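Local atomic coordinates of putative uncharacterized protein (Archaeoglobus fulgidus, PDB entry 3VU0), a protein that belongs to the archaeal oligosaccharyltransferase AglB family and is represented here by its C-terminal globular domain, a mixed beta sheet packed with helices. Residues 90-95 with 153-158; 35-40 with 63-68. All coordinates share one frame; numbering follows the deposited sequence.

Interaction 1 of 2, residues 90-95 with 153-158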
ATOM      1  N   THR A  90       2.396  -3.534  -0.159  1.00 12.72           N
ATOM      2  CA  THR A  90       2.746  -2.554  -1.181  1.00 12.29           C
ATOM      3  C   THR A  90       3.150  -3.298  -2.444  1.00 12.22           C
ATOM      4  O   THR A  90       3.540  -4.463  -2.391  1.00 10.77           O
ATOM      5  CB  THR A  90       3.918  -1.637  -0.738  1.00 11.44           C
ATOM      6  OG1 THR A  90       5.084  -2.433  -0.494  1.00 13.93           O
ATOM      7  CG2 THR A  90       3.550  -0.878   0.530  1.00 13.48           C
ATOM      8  N   VAL A  91       3.061  -2.620  -3.583  1.00 13.39           N
ATOM      9  CA  VAL A  91       3.402  -3.242  -4.860  1.00 13.72           C
ATOM     10  C   VAL A  91       4.207  -2.248  -5.686  1.00 13.11           C
ATOM     11  O   VAL A  91       3.917  -1.053  -5.675  1.00 11.11           O
ATOM     12  CB  VAL A  91       2.120  -3.637  -5.623  1.00 14.44           C
ATOM     13  CG1 VAL A  91       2.471  -4.439  -6.867  1.00 16.00           C
ATOM     14  CG2 VAL A  91       1.206  -4.434  -4.710  1.00 13.71           C
ATOM     15  N   GLU A  92       5.213  -2.738  -6.405  1.00 14.55           N
ATOM     16  CA  GLU A  92       6.062  -1.855  -7.198  1.00 14.97           C
ATOM     17  C   GLU A  92       5.323  -0.943  -8.180  1.00 13.99           C
ATOM     18  O   GLU A  92       5.706   0.214  -8.340  1.00 12.40           O
ATOM     19  CB  GLU A  92       7.134  -2.657  -7.955  1.00 19.24           C
ATOM     20  CG  GLU A  92       8.204  -1.763  -8.593  1.00 25.55           C
ATOM     21  CD  GLU A  92       9.273  -2.541  -9.346  1.00 32.12           C
ATOM     22  OE1 GLU A  92      10.197  -1.903  -9.903  1.00 35.08           O
ATOM     23  OE2 GLU A  92       9.195  -3.786  -9.383  1.00 35.52           O
ATOM     24  N   GLU A  93       4.271  -1.442  -8.827  1.00 13.11           N
ATOM     25  CA  GLU A  93       3.530  -0.614  -9.788  1.00 13.00           C
ATOM     26  C   GLU A  93       2.870   0.619  -9.152  1.00 12.82           C
ATOM     27  O   GLU A  93       2.392   1.498  -9.858  1.00 11.74           O
ATOM     28  CB  GLU A  93       2.473  -1.448 -10.532  1.00 13.38           C
ATOM     29  CG  GLU A  93       1.348  -1.994  -9.663  1.00 15.90           C
ATOM     30  CD  GLU A  93       0.275  -2.739 -10.464  1.00 20.12           C
ATOM     31  OE1 GLU A  93      -0.698  -3.219  -9.851  1.00 19.42           O
ATOM     32  OE2 GLU A  93       0.397  -2.844 -11.702  1.00 22.82           O
ATOM     33  N   LEU A  94       2.852   0.683  -7.824  1.00 13.22           N
ATOM     34  CA  LEU A  94       2.264   1.821  -7.112  1.00 12.47           C
ATOM     35  C   LEU A  94       3.272   2.960  -6.945  1.00 12.48           C
ATOM     36  O   LEU A  94       2.896   4.110  -6.727  1.00 14.03           O
ATOM     37  CB  LEU A  94       1.802   1.402  -5.714  1.00 11.23           C
ATOM     38  CG  LEU A  94       0.761   0.293  -5.558  1.00 10.38           C
ATOM     39  CD1 LEU A  94       0.428   0.116  -4.076  1.00  9.67           C
ATOM     40  CD2 LEU A  94      -0.478   0.647  -6.344  1.00  9.25           C
ATOM     41  N   THR A  95       4.553   2.628  -7.039  1.00 12.13           N
ATOM     42  CA  THR A  95       5.608   3.611  -6.852  1.00 12.97           C
ATOM     43  C   THR A  95       5.960   4.389  -8.110  1.00 13.77           C
ATOM     44  O   THR A  95       5.647   3.979  -9.226  1.00 11.78           O
ATOM     45  CB  THR A  95       6.893   2.941  -6.336  1.00 15.03           C
ATOM     46  OG1 THR A  95       7.427   2.095  -7.360  1.00 15.32           O
ATOM     47  CG2 THR A  95       6.599   2.095  -5.097  1.00 15.38           C
ATOM     48  N   PHE A 153       8.475 -10.310  -1.633  1.00 13.78           N
ATOM     49  CA  PHE A 153       8.211 -11.180  -2.777  1.00 15.16           C
ATOM     50  C   PHE A 153       8.562 -10.479  -4.095  1.00 16.04           C
ATOM     51  O   PHE A 153       7.878 -10.663  -5.103  1.00 16.56           O
ATOM     52  CB  PHE A 153       6.736 -11.584  -2.806  1.00 15.01           C
ATOM     53  CG  PHE A 153       6.253 -12.226  -1.537  1.00 16.96           C
ATOM     54  CD1 PHE A 153       6.608 -13.533  -1.223  1.00 18.34           C
ATOM     55  CD2 PHE A 153       5.438 -11.521  -0.658  1.00 18.06           C
ATOM     56  CE1 PHE A 153       6.151 -14.131  -0.048  1.00 18.00           C
ATOM     57  CE2 PHE A 153       4.977 -12.108   0.518  1.00 19.89           C
ATOM     58  CZ  PHE A 153       5.335 -13.416   0.822  1.00 17.20           C
ATOM     59  N   GLY A 154       9.616  -9.668  -4.078  1.00 14.72           N
ATOM     60  CA  GLY A 154      10.031  -8.974  -5.288  1.00 15.98           C
ATOM     61  C   GLY A 154       9.264  -7.693  -5.565  1.00 15.43           C
ATOM     62  O   GLY A 154       9.656  -6.617  -5.108  1.00 16.62           O
ATOM     63  N   THR A 155       8.182  -7.806  -6.330  1.00 13.76           N
ATOM     64  CA  THR A 155       7.346  -6.658  -6.663  1.00 13.70           C
ATOM     65  C   THR A 155       6.300  -6.446  -5.576  1.00 12.68           C
ATOM     66  O   THR A 155       5.703  -5.379  -5.487  1.00 14.74           O
ATOM     67  CB  THR A 155       6.599  -6.866  -8.002  1.00 12.93           C
ATOM     68  OG1 THR A 155       5.877  -8.105  -7.955  1.00 16.41           O
ATOM     69  CG2 THR A 155       7.579  -6.890  -9.171  1.00 15.17           C
ATOM     70  N   VAL A 156       6.082  -7.474  -4.760  1.00 12.06           N
ATOM     71  CA  VAL A 156       5.104  -7.420  -3.678  1.00 10.70           C
ATOM     72  C   VAL A 156       5.781  -7.557  -2.315  1.00 11.41           C
ATOM     73  O   VAL A 156       6.551  -8.491  -2.078  1.00 12.34           O
ATOM     74  CB  VAL A 156       4.048  -8.543  -3.827  1.00 10.39           C
ATOM     75  CG1 VAL A 156       2.997  -8.426  -2.729  1.00 12.41           C
ATOM     76  CG2 VAL A 156       3.381  -8.450  -5.199  1.00 13.15           C
ATOM     77  N   LYS A 157       5.489  -6.621  -1.422  1.00  9.49           N
ATOM     78  CA  LYS A 157       6.065  -6.640  -0.083  1.00  9.80           C
ATOM     79  C   LYS A 157       4.964  -6.530   0.957  1.00  9.58           C
ATOM     80  O   LYS A 157       3.997  -5.794   0.772  1.00  8.97           O
ATOM     81  CB  LYS A 157       7.048  -5.478   0.090  1.00  7.63           C
ATOM     82  CG  LYS A 157       8.166  -5.470  -0.949  1.00 10.46           C
ATOM     83  CD  LYS A 157       9.193  -4.371  -0.688  1.00  9.59           C
ATOM     84  CE  LYS A 157      10.247  -4.334  -1.805  1.00 13.85           C
ATOM     85  NZ  LYS A 157      11.306  -3.297  -1.579  1.00 11.41           N
ATOM     86  N   ILE A 158       5.102  -7.279   2.044  1.00 10.91           N
ATOM     87  CA  ILE A 158       4.120  -7.217   3.114  1.00 12.47           C
ATOM     88  C   ILE A 158       4.823  -6.726   4.365  1.00 11.89           C
ATOM     89  O   ILE A 158       5.922  -7.175   4.689  1.00 12.46           O
ATOM     90  CB  ILE A 158       3.451  -8.590   3.380  1.00 12.90           C
ATOM     91  CG1 ILE A 158       2.430  -8.451   4.517  1.00 14.46           C
ATOM     92  CG2 ILE A 158       4.494  -9.636   3.723  1.00 15.34           C
ATOM     93  CD1 ILE A 158       1.454  -9.608   4.602  1.00 15.69           C
TER

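Interaction 2 of 2, residues 35-40 with 63-68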
ATOM      1  N   LEU A  35      -4.114  -3.669   4.833  1.00 12.97           N
ATOM      2  CA  LEU A  35      -4.254  -2.470   4.017  1.00 14.04           C
ATOM      3  C   LEU A  35      -3.394  -2.529   2.762  1.00 13.95           C
ATOM      4  O   LEU A  35      -2.212  -2.873   2.813  1.00 13.19           O
ATOM      5  CB  LEU A  35      -3.899  -1.221   4.840  1.00 13.79           C
ATOM      6  CG  LEU A  35      -4.158   0.162   4.219  1.00 16.15           C
ATOM      7  CD1 LEU A  35      -4.128   1.227   5.306  1.00 14.80           C
ATOM      8  CD2 LEU A  35      -3.122   0.462   3.143  1.00 16.88           C
ATOM      9  N   SER A  36      -4.012  -2.212   1.631  1.00 14.27           N
ATOM     10  CA  SER A  36      -3.329  -2.188   0.341  1.00 15.02           C
ATOM     11  C   SER A  36      -4.174  -1.323  -0.579  1.00 15.34           C
ATOM     12  O   SER A  36      -5.179  -0.756  -0.144  1.00 15.88           O
ATOM     13  CB  SER A  36      -3.216  -3.595  -0.243  1.00 15.13           C
ATOM     14  OG  SER A  36      -2.336  -3.604  -1.355  1.00 16.25           O
ATOM     15  N   TRP A  37      -3.775  -1.214  -1.842  1.00 14.48           N
ATOM     16  CA  TRP A  37      -4.548  -0.424  -2.796  1.00 13.72           C
ATOM     17  C   TRP A  37      -5.800  -1.242  -3.127  1.00 14.54           C
ATOM     18  O   TRP A  37      -5.754  -2.471  -3.138  1.00 14.17           O
ATOM     19  CB  TRP A  37      -3.725  -0.166  -4.059  1.00 14.48           C
ATOM     20  CG  TRP A  37      -4.339   0.849  -4.990  1.00 14.23           C
ATOM     21  CD1 TRP A  37      -4.373   0.783  -6.351  1.00 14.76           C
ATOM     22  CD2 TRP A  37      -4.982   2.080  -4.631  1.00 13.71           C
ATOM     23  NE1 TRP A  37      -4.999   1.891  -6.863  1.00 14.58           N
ATOM     24  CE2 TRP A  37      -5.382   2.705  -5.832  1.00 16.57           C
ATOM     25  CE3 TRP A  37      -5.259   2.716  -3.414  1.00 14.06           C
ATOM     26  CZ2 TRP A  37      -6.047   3.942  -5.852  1.00 18.16           C
ATOM     27  CZ3 TRP A  37      -5.921   3.947  -3.434  1.00 16.25           C
ATOM     28  CH2 TRP A  37      -6.305   4.544  -4.645  1.00 16.09           C
ATOM     29  N   TRP A  38      -6.910  -0.571  -3.418  1.00 13.75           N
ATOM     30  CA  TRP A  38      -8.151  -1.289  -3.684  1.00 14.33           C
ATOM     31  C   TRP A  38      -8.129  -2.298  -4.834  1.00 15.89           C
ATOM     32  O   TRP A  38      -8.888  -3.264  -4.815  1.00 15.60           O
ATOM     33  CB  TRP A  38      -9.314  -0.301  -3.873  1.00 16.50           C
ATOM     34  CG  TRP A  38      -9.285   0.451  -5.153  1.00 16.31           C
ATOM     35  CD1 TRP A  38      -8.584   1.590  -5.426  1.00 17.65           C
ATOM     36  CD2 TRP A  38      -9.974   0.103  -6.356  1.00 18.73           C
ATOM     37  NE1 TRP A  38      -8.795   1.975  -6.729  1.00 18.38           N
ATOM     38  CE2 TRP A  38      -9.645   1.077  -7.323  1.00 19.51           C
ATOM     39  CE3 TRP A  38     -10.840  -0.940  -6.711  1.00 20.25           C
ATOM     40  CZ2 TRP A  38     -10.151   1.041  -8.627  1.00 20.68           C
ATOM     41  CZ3 TRP A  38     -11.347  -0.976  -8.013  1.00 22.74           C
ATOM     42  CH2 TRP A  38     -10.997   0.011  -8.952  1.00 21.58           C
ATOM     43  N   ASP A  39      -7.259  -2.096  -5.820  1.00 14.57           N
ATOM     44  CA  ASP A  39      -7.173  -3.026  -6.945  1.00 17.47           C
ATOM     45  C   ASP A  39      -6.904  -4.472  -6.518  1.00 17.14           C
ATOM     46  O   ASP A  39      -7.338  -5.414  -7.184  1.00 15.82           O
ATOM     47  CB  ASP A  39      -6.048  -2.627  -7.914  1.00 19.35           C
ATOM     48  CG  ASP A  39      -6.316  -1.324  -8.637  1.00 21.55           C
ATOM     49  OD1 ASP A  39      -7.490  -0.906  -8.722  1.00 24.32           O
ATOM     50  OD2 ASP A  39      -5.342  -0.733  -9.142  1.00 20.86           O
ATOM     51  N   TYR A  40      -6.177  -4.643  -5.418  1.00 16.44           N
ATOM     52  CA  TYR A  40      -5.801  -5.975  -4.946  1.00 16.94           C
ATOM     53  C   TYR A  40      -6.698  -6.551  -3.856  1.00 17.22           C
ATOM     54  O   TYR A  40      -6.492  -7.690  -3.412  1.00 15.73           O
ATOM     55  CB  TYR A  40      -4.361  -5.932  -4.425  1.00 17.35           C
ATOM     56  CG  TYR A  40      -3.447  -5.042  -5.240  1.00 17.16           C
ATOM     57  CD1 TYR A  40      -3.196  -5.309  -6.587  1.00 19.52           C
ATOM     58  CD2 TYR A  40      -2.833  -3.934  -4.661  1.00 17.90           C
ATOM     59  CE1 TYR A  40      -2.348  -4.488  -7.341  1.00 17.86           C
ATOM     60  CE2 TYR A  40      -1.987  -3.108  -5.400  1.00 18.73           C
ATOM     61  CZ  TYR A  40      -1.748  -3.391  -6.738  1.00 18.14           C
ATOM     62  OH  TYR A  40      -0.903  -2.579  -7.462  1.00 16.75           O
ATOM     63  N   ASP A  63      -9.251   5.721   2.421  1.00 22.40           N
ATOM     64  CA  ASP A  63      -8.448   5.523   3.627  1.00 22.26           C
ATOM     65  C   ASP A  63      -7.058   5.040   3.220  1.00 20.23           C
ATOM     66  O   ASP A  63      -6.048   5.475   3.772  1.00 19.67           O
ATOM     67  CB  ASP A  63      -9.096   4.475   4.541  1.00 23.60           C
ATOM     68  CG  ASP A  63     -10.226   5.043   5.380  1.00 26.09           C
ATOM     69  OD1 ASP A  63     -11.001   4.246   5.945  1.00 28.18           O
ATOM     70  OD2 ASP A  63     -10.331   6.282   5.488  1.00 28.29           O
ATOM     71  N   ALA A  64      -7.020   4.128   2.255  1.00 16.74           N
ATOM     72  CA  ALA A  64      -5.760   3.581   1.768  1.00 17.28           C
ATOM     73  C   ALA A  64      -4.929   4.673   1.103  1.00 15.88           C
ATOM     74  O   ALA A  64      -3.710   4.720   1.273  1.00 16.54           O
ATOM     75  CB  ALA A  64      -6.027   2.452   0.779  1.00 16.16           C
ATOM     76  N   ALA A  65      -5.590   5.543   0.345  1.00 16.13           N
ATOM     77  CA  ALA A  65      -4.904   6.633  -0.344  1.00 17.73           C
ATOM     78  C   ALA A  65      -4.313   7.625   0.651  1.00 16.42           C
ATOM     79  O   ALA A  65      -3.187   8.090   0.478  1.00 16.08           O
ATOM     80  CB  ALA A  65      -5.865   7.344  -1.289  1.00 18.55           C
ATOM     81  N   LYS A  66      -5.077   7.951   1.693  1.00 16.51           N
ATOM     82  CA  LYS A  66      -4.608   8.885   2.713  1.00 17.36           C
ATOM     83  C   LYS A  66      -3.406   8.288   3.433  1.00 17.15           C
ATOM     84  O   LYS A  66      -2.458   8.993   3.777  1.00 17.29           O
ATOM     85  CB  LYS A  66      -5.729   9.186   3.714  1.00 18.34           C
ATOM     86  N   PHE A  67      -3.451   6.980   3.663  1.00 16.52           N
ATOM     87  CA  PHE A  67      -2.349   6.292   4.330  1.00 15.74           C
ATOM     88  C   PHE A  67      -1.083   6.321   3.469  1.00 15.27           C
ATOM     89  O   PHE A  67      -0.005   6.672   3.949  1.00 15.10           O
ATOM     90  CB  PHE A  67      -2.725   4.839   4.614  1.00 14.11           C
ATOM     91  CG  PHE A  67      -1.596   4.018   5.181  1.00 13.90           C
ATOM     92  CD1 PHE A  67      -1.328   4.023   6.546  1.00 13.03           C
ATOM     93  CD2 PHE A  67      -0.785   3.256   4.340  1.00 15.70           C
ATOM     94  CE1 PHE A  67      -0.270   3.281   7.073  1.00 16.68           C
ATOM     95  CE2 PHE A  67       0.280   2.508   4.852  1.00 14.90           C
ATOM     96  CZ  PHE A  67       0.540   2.520   6.223  1.00 17.32           C
ATOM     97  N   PHE A  68      -1.217   5.957   2.198  1.00 14.28           N
ATOM     98  CA  PHE A  68      -0.063   5.926   1.307  1.00 15.06           C
ATOM     99  C   PHE A  68       0.540   7.292   0.999  1.00 14.44           C
ATOM    100  O   PHE A  68       1.749   7.402   0.798  1.00 13.99           O
ATOM    101  CB  PHE A  68      -0.406   5.212  -0.002  1.00 12.43           C
ATOM    102  CG  PHE A  68      -0.481   3.709   0.121  1.00 14.14           C
ATOM    103  CD1 PHE A  68       0.517   3.000   0.789  1.00 13.49           C
ATOM    104  CD2 PHE A  68      -1.527   3.005  -0.460  1.00 13.02           C
ATOM    105  CE1 PHE A  68       0.470   1.609   0.876  1.00 14.60           C
ATOM    106  CE2 PHE A  68      -1.582   1.612  -0.381  1.00 15.95           C
ATOM    107  CZ  PHE A  68      -0.582   0.916   0.289  1.00 13.04           C
TER

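Interaction 1 of 2, residues 90-95 with 153-158
Thr155 meets Glu92 through its backbone: the carbonyl O of Thr155 takes the N-H of Glu92 at 2.8 Å, with the donor lying in the carbonyl plane. The same oxygen also receives a CA-H contact from Val91 CA at 3.2 Å, so two neighbouring residues converge on one acceptor. Outside this backbone grip, Thr155 CG2 touches Glu92 OE2 at 3.5 Å, the two side chains crossing at about a right angle, while Thr155 OG1 is bonded elsewhere, to Asp6. Next comes Val156, opposite Val91 in a non-hydrogen-bonded antiparallel pair. Only a loose apolar touch joins their branches, Val91 CG1 to Val156 CG2 at 4.4 Å, and Val156 CA lies 3.6 Å from Thr90 O, where its hydrogen supplements the regular bonding. Lys157 then forms the hydrogen-bonded pair with Thr90. Lys157 N reaches Thr90 O at 3.1 Å and is almost straight at the hydrogen (174°), though the donor is tilted 24° from the carbonyl plane; Thr90 N returns a bond of 2.9 Å to Lys157 O. With chi1 at 61°, Thr90 OG1 sits between its own N and carbonyl carbon and lies 3.7 Å from Lys157 CB; its polar partner is His137. The extended Lys157 chain carries NZ away from strand 85-91 to Asn140 and the carbonyl of His137. This regular two-way bonding, prolonged by the Glu92 bond into the 3-10 turn 92-94, is that of an antiparallel strand pair at the middle of a four-stranded mixed sheet, just where strand 156-161 leaves its tight beta hairpin.

Interaction 2 of 2, residues 35-40 with 63-68
Phe68 N bonds to Ala64 O at 2.9 Å, an ordinary helical bond that sets these two residues one turn apart, both facing the segment Leu35-Trp37. Everything that crosses the contact is packing. Leu35 supplies much of it: with CG anti to its backbone N (chi1 -172°), CD1 goes to Phe67, while CD2 sits where Phe67 and Phe68 meet. CD1 lies over one face of the Phe67 ring, 4.2 Å from the ring centroid and 26° off the normal, which defines a CH-pi contact. CD2 is 3.8 Å from Phe67 CD2 and also touches Phe68 CZ at 3.8 Å, the side chains of Leu35 and Phe68 running alongside one another and pointing opposite ways. The Phe68 ring presents its edge to the backbone of the loop: Trp37 N lies close to the ring plane, 3.9 Å from Phe68 CE2. This buried nitrogen has no hydrogen-bond partner in the model, so a hydrocarbon edge is what meets it here. One turn back, Ala64 CB abuts the carbonyl, 3.4 Å from Ser36 O, while also meeting the edge of the indole of Trp37. The far rim of that indole reaches the helix at Trp37 CZ3, 4.0 Å from Ala65 CB, and one of its faces is covered by Trp38 CD1. Trp37 to Tyr40 spell the first four residues of the WWDYG signature of this family, so the contact backs the start of that motif against a helix. Around it, Leu35 is backbone-bonded to Tyr87 and Val89 of strand 85-91. Phe67 leans on helix 73-83, and Trp37 rests against Ile108 and Ile111 of helix 105-112.

From the N terminus, the chain leaves strand 33-35 through 35-40 and, after 22 intervening residues, packs helix 61-69 back on that exit; interaction 2 closes this first loop. Interaction 1 opens only afterwards, at the end of strand 85-91, and closes a longer loop of 57 residues when strand 156-161 returns alongside. The two loops therefore follow in series, neither nesting nor crossing. Their centres are 13 Å apart, yet they touch: Tyr40 OH is 2.5 Å from Glu93 OE1, a probable hydrogen bond, and Leu94 packs on Trp37. Strand 85-91, beside 33-35 and 156-161, joins the helix-covered loop to the C-terminal part of the sheet.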